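PDB 6IYM: 5-oxopent-3-ene-1,2,5-tricarboxylate decarboxylase from Exiguobacterium antarcticum B7, which belongs to the fumarylacetoacetate hydrolase family and holds a magnesium ion through acidic side chains in a fold rich in beta strands. Local coordinates for residues 13-18 / 27-32; 192-197 / 208-213. All coordinates share one frame; numbering follows the deposited sequence.

Contact 1: residues 13-18 / 27-32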
# COMPACT_ATOMS: atom_id res chain seq x y z
N ARG A 13 22.71 -3.78 13.95
CA ARG A 13 21.83 -4.98 13.79
C ARG A 13 20.66 -4.99 14.78
O ARG A 13 20.86 -4.84 16.01
CB ARG A 13 22.65 -6.26 13.92
CG ARG A 13 23.34 -6.66 12.62
CD ARG A 13 24.00 -8.02 12.65
NE ARG A 13 25.18 -8.03 13.51
CZ ARG A 13 25.25 -8.65 14.67
NH1 ARG A 13 24.22 -9.32 15.14
NH2 ARG A 13 26.37 -8.60 15.37
N ALA A 14 19.46 -5.26 14.25
CA ALA A 14 18.17 -5.25 14.96
C ALA A 14 18.20 -6.25 16.12
O ALA A 14 18.68 -7.36 15.91
CB ALA A 14 17.06 -5.57 13.98
N ARG A 15 17.69 -5.84 17.28
CA ARG A 15 17.30 -6.72 18.42
C ARG A 15 15.91 -6.30 18.91
O ARG A 15 15.42 -5.25 18.46
CB ARG A 15 18.34 -6.64 19.55
CG ARG A 15 19.62 -7.40 19.24
CD ARG A 15 20.53 -7.56 20.44
NE ARG A 15 20.05 -8.53 21.41
CZ ARG A 15 20.11 -9.86 21.27
NH1 ARG A 15 20.63 -10.40 20.19
NH2 ARG A 15 19.64 -10.65 22.23
N ILE A 16 15.28 -7.10 19.78
CA ILE A 16 13.91 -6.85 20.29
C ILE A 16 14.01 -6.62 21.80
O ILE A 16 14.77 -7.35 22.48
CB ILE A 16 12.93 -7.99 19.95
CG1 ILE A 16 12.64 -8.08 18.46
CG2 ILE A 16 11.64 -7.89 20.76
CD1 ILE A 16 11.98 -9.38 18.05
N GLY A 17 13.23 -5.66 22.29
CA GLY A 17 13.20 -5.26 23.70
C GLY A 17 11.78 -5.03 24.12
O GLY A 17 10.93 -4.81 23.21
N VAL A 18 11.52 -5.15 25.43
CA VAL A 18 10.22 -4.83 26.07
C VAL A 18 10.47 -3.85 27.21
O VAL A 18 11.64 -3.55 27.51
CB VAL A 18 9.48 -6.09 26.55
CG1 VAL A 18 9.48 -7.17 25.49
CG2 VAL A 18 10.03 -6.61 27.87
N VAL A 27 14.69 -9.07 25.24
CA VAL A 27 13.89 -10.32 25.33
C VAL A 27 14.17 -11.22 24.13
O VAL A 27 13.51 -12.28 24.02
CB VAL A 27 12.38 -10.05 25.41
CG1 VAL A 27 12.02 -9.20 26.62
CG2 VAL A 27 11.84 -9.45 24.12
N THR A 28 15.09 -10.85 23.25
CA THR A 28 15.28 -11.54 21.95
C THR A 28 15.38 -13.05 22.20
O THR A 28 14.67 -13.81 21.53
CB THR A 28 16.47 -10.93 21.19
OG1 THR A 28 16.31 -9.52 21.31
CG2 THR A 28 16.56 -11.35 19.74
N PRO A 29 16.24 -13.53 23.14
CA PRO A 29 16.39 -14.97 23.39
C PRO A 29 15.09 -15.74 23.67
O PRO A 29 14.89 -16.75 23.03
CB PRO A 29 17.31 -15.01 24.63
CG PRO A 29 18.16 -13.77 24.49
CD PRO A 29 17.19 -12.74 23.93
N GLN A 30 14.23 -15.27 24.58
CA GLN A 30 12.99 -16.01 24.94
C GLN A 30 12.04 -16.09 23.73
O GLN A 30 11.34 -17.11 23.64
CB GLN A 30 12.22 -15.38 26.11
CG GLN A 30 12.66 -15.88 27.48
CD GLN A 30 13.42 -14.82 28.23
OE1 GLN A 30 14.40 -14.27 27.73
NE2 GLN A 30 12.95 -14.52 29.43
N VAL A 31 12.02 -15.07 22.86
CA VAL A 31 11.01 -14.93 21.76
C VAL A 31 11.58 -15.48 20.44
O VAL A 31 10.77 -15.67 19.51
CB VAL A 31 10.50 -13.47 21.63
CG1 VAL A 31 9.95 -12.95 22.95
CG2 VAL A 31 11.54 -12.52 21.09
N TYR A 32 12.89 -15.75 20.35
CA TYR A 32 13.54 -16.53 19.25
C TYR A 32 13.33 -15.85 17.90
O TYR A 32 13.00 -16.54 16.92
CB TYR A 32 13.02 -17.98 19.20
CG TYR A 32 13.25 -18.76 20.47
CD1 TYR A 32 14.51 -19.22 20.81
CD2 TYR A 32 12.21 -19.02 21.35
CE1 TYR A 32 14.74 -19.91 21.99
CE2 TYR A 32 12.42 -19.71 22.53
CZ TYR A 32 13.69 -20.16 22.85
OH TYR A 32 13.90 -20.84 24.01
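Ile16 and Thr28 meet where a beta hairpin, strands 13-20 and 23-26, runs straight into the short helix 28-31. The amide N of Ile16 donates to Thr28 OG1 at 3.0 Å, with an N-H...O angle of 160°, tying the first residue of the helix to the middle of the strand. One residue earlier, Val27 N reaches Ile16 O at 3.3 Å and 148°; this bond carries the hairpin pairing one step past the end of strand 23-26. Arg15 approaches from the neighbouring position and crosses Thr28 at about a right angle. Its chain bends at chi3 (73°), and Thr28 CB lies over one face of the guanidinium, 3.3 Å from Arg15 NH2. Pro29 CD comes up obliquely to the same NH2 at 3.6 Å. The cationic group is positioned by Asp26, which forms a salt bridge with Arg15 NE through OD2 and a hydrogen bond with Thr28 OG1 through OD1; one carboxylate thus holds both the arginine and the threonine hydroxyl.

Next to these polar bonds the contact is aliphatic and buried. Val27 projects between two strand residues: its CG2 rests 3.7 Å from Ile16 CG2, while its CG1 fits closely against Val18, 3.4 Å from CG1 and 3.5 Å from CG2, tighter than usual van der Waals spacing. Arg15 and Gly17 spend their backbone bonds on Phe8 and Phe6 of strand 4-10, so the strand is fixed from its other edge. Val31, farther along the helix, brings CG2 to 4.4 Å from Ile16 CD1.

Contact 2: residues 192-197 / 208-213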
# COMPACT_ATOMS: atom_id res chain seq x y z
N PRO A 192 -7.62 3.34 24.34
CA PRO A 192 -7.59 4.55 23.51
C PRO A 192 -8.77 5.54 23.65
O PRO A 192 -8.84 6.48 22.83
CB PRO A 192 -7.59 3.91 22.11
CG PRO A 192 -8.44 2.68 22.27
CD PRO A 192 -8.02 2.13 23.61
N ALA A 193 -9.66 5.34 24.62
CA ALA A 193 -10.87 6.20 24.84
C ALA A 193 -10.49 7.67 25.01
O ALA A 193 -11.18 8.55 24.43
CB ALA A 193 -11.64 5.74 26.05
N ASP A 194 -9.44 7.95 25.79
CA ASP A 194 -9.15 9.34 26.25
C ASP A 194 -7.65 9.49 26.53
O ASP A 194 -7.26 9.64 27.72
CB ASP A 194 -10.02 9.71 27.46
CG ASP A 194 -9.87 11.13 28.00
OD1 ASP A 194 -9.27 11.98 27.32
OD2 ASP A 194 -10.33 11.36 29.14
N VAL A 195 -6.85 9.44 25.47
CA VAL A 195 -5.38 9.64 25.57
C VAL A 195 -5.06 10.93 24.81
O VAL A 195 -5.72 11.22 23.78
CB VAL A 195 -4.56 8.43 25.08
CG1 VAL A 195 -5.00 7.16 25.80
CG2 VAL A 195 -4.62 8.24 23.58
N LEU A 196 -4.06 11.64 25.32
CA LEU A 196 -3.63 12.96 24.82
C LEU A 196 -2.58 12.74 23.73
O LEU A 196 -1.59 12.04 23.99
CB LEU A 196 -3.08 13.79 25.98
CG LEU A 196 -2.77 15.24 25.63
CD1 LEU A 196 -3.99 15.94 25.08
CD2 LEU A 196 -2.23 15.97 26.85
N VAL A 197 -2.87 13.27 22.53
CA VAL A 197 -1.94 13.30 21.37
C VAL A 197 -1.44 14.75 21.25
O VAL A 197 -2.24 15.65 20.97
CB VAL A 197 -2.63 12.81 20.08
CG1 VAL A 197 -1.67 12.83 18.89
CG2 VAL A 197 -3.23 11.40 20.24
N SER A 208 -2.67 19.38 20.36
CA SER A 208 -2.96 18.88 21.73
C SER A 208 -4.45 18.49 21.86
O SER A 208 -5.27 19.32 22.30
CB SER A 208 -2.58 19.94 22.71
OG SER A 208 -2.54 19.39 24.02
N GLY A 209 -4.80 17.24 21.52
CA GLY A 209 -6.20 16.78 21.42
C GLY A 209 -6.30 15.40 22.02
O GLY A 209 -5.34 14.61 21.83
N SER A 210 -7.34 15.16 22.81
CA SER A 210 -7.65 13.81 23.35
C SER A 210 -8.23 12.94 22.24
O SER A 210 -8.92 13.45 21.39
CB SER A 210 -8.61 13.81 24.49
OG SER A 210 -8.83 12.47 24.91
N THR A 211 -8.03 11.63 22.33
CA THR A 211 -8.70 10.66 21.45
C THR A 211 -10.21 10.68 21.70
O THR A 211 -10.92 10.11 20.86
CB THR A 211 -8.10 9.27 21.62
OG1 THR A 211 -8.08 8.97 23.01
CG2 THR A 211 -6.71 9.20 21.01
N LYS A 212 -10.68 11.33 22.77
CA LYS A 212 -12.14 11.52 22.99
C LYS A 212 -12.73 12.44 21.91
O LYS A 212 -13.94 12.34 21.68
CB LYS A 212 -12.44 12.03 24.42
CG LYS A 212 -12.62 13.53 24.58
CD LYS A 212 -12.57 13.98 26.04
CE LYS A 212 -13.71 13.44 26.88
NZ LYS A 212 -13.24 12.89 28.17
N LEU A 213 -11.93 13.26 21.21
CA LEU A 213 -12.44 14.16 20.13
C LEU A 213 -12.58 13.43 18.78
O LEU A 213 -13.05 14.09 17.83
CB LEU A 213 -11.48 15.33 19.93
CG LEU A 213 -11.27 16.26 21.13
CD1 LEU A 213 -10.37 17.42 20.72
CD2 LEU A 213 -12.60 16.76 21.67
O HOH W 1 -11.59 7.65 21.61
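Thr211 OG1 is gripped twice by segment 192-197, at the open end of the beta hairpin formed by strands 196-201 and 204-210. It donates to Pro192 O at 2.6 Å, approaching from above the carbonyl plane, 48° out of it, and it accepts from Val195 N at 2.8 Å along a nearly straight path (176°). The rotamer explains the reach: with chi1 at 51°, OG1 sits between its own backbone N and carbonyl carbon. Next to it, Ser210 OG donates to Asp194 OD1; the refined separation of 2.5 Å is very short and its exact value is doubtful. The same hydroxyl oxygen accepts from Lys212 N at 3.0 Å, an ST turn that leads the strand into the 3-10 turn 211-213. Asp194 and Lys212 lie side by side, pointing the same way, and their OD2 and NZ form a weak salt bridge on the exposed side.

The backbone pairing is antiparallel. Val197 and Gly209 are a hydrogen-bonded pair, with Val197 N to Gly209 O at 2.9 Å and Gly209 N to Val197 O at 3.1 Å, whereas Leu196 and Ser210 form the non-hydrogen-bonded pair. Beyond the strand, Thr211 N still bonds to Val195 O at 2.8 Å, so Val195 receives through its O and donates through its N to one residue. Outside the two segments, Val195 and Val197 pack on Ile265 of the adjoining strand 260-265, and Val197 and Thr211 both touch Tyr79. The methyls of Val195 and Thr211 press together closely, CG2 to CG2 at 3.4 Å.

How the contacts relate
Contacts 1 and 2 are separate pieces of structure: their centres are 31 Å apart, their nearest atoms about 19 Å, and contact 1 closes along the chain before contact 2 opens. Each ends a beta hairpin in a short helical turn whose first residue is a threonine with a hydroxyl oxygen accepting a backbone N-H from the facing segment, from a strand in contact 1 and from just before one in contact 2. Contact 2 has the side chain of Val197 about 10 Å from the magnesium ion held by Glu124, Glu126 and Asp155; it also reaches strand 121-131, where Leu127 touches Pro192 and Thr211. Contact 1 belongs to the N-terminal part of the larger sheet, which also includes strands 121-131 and 147-158.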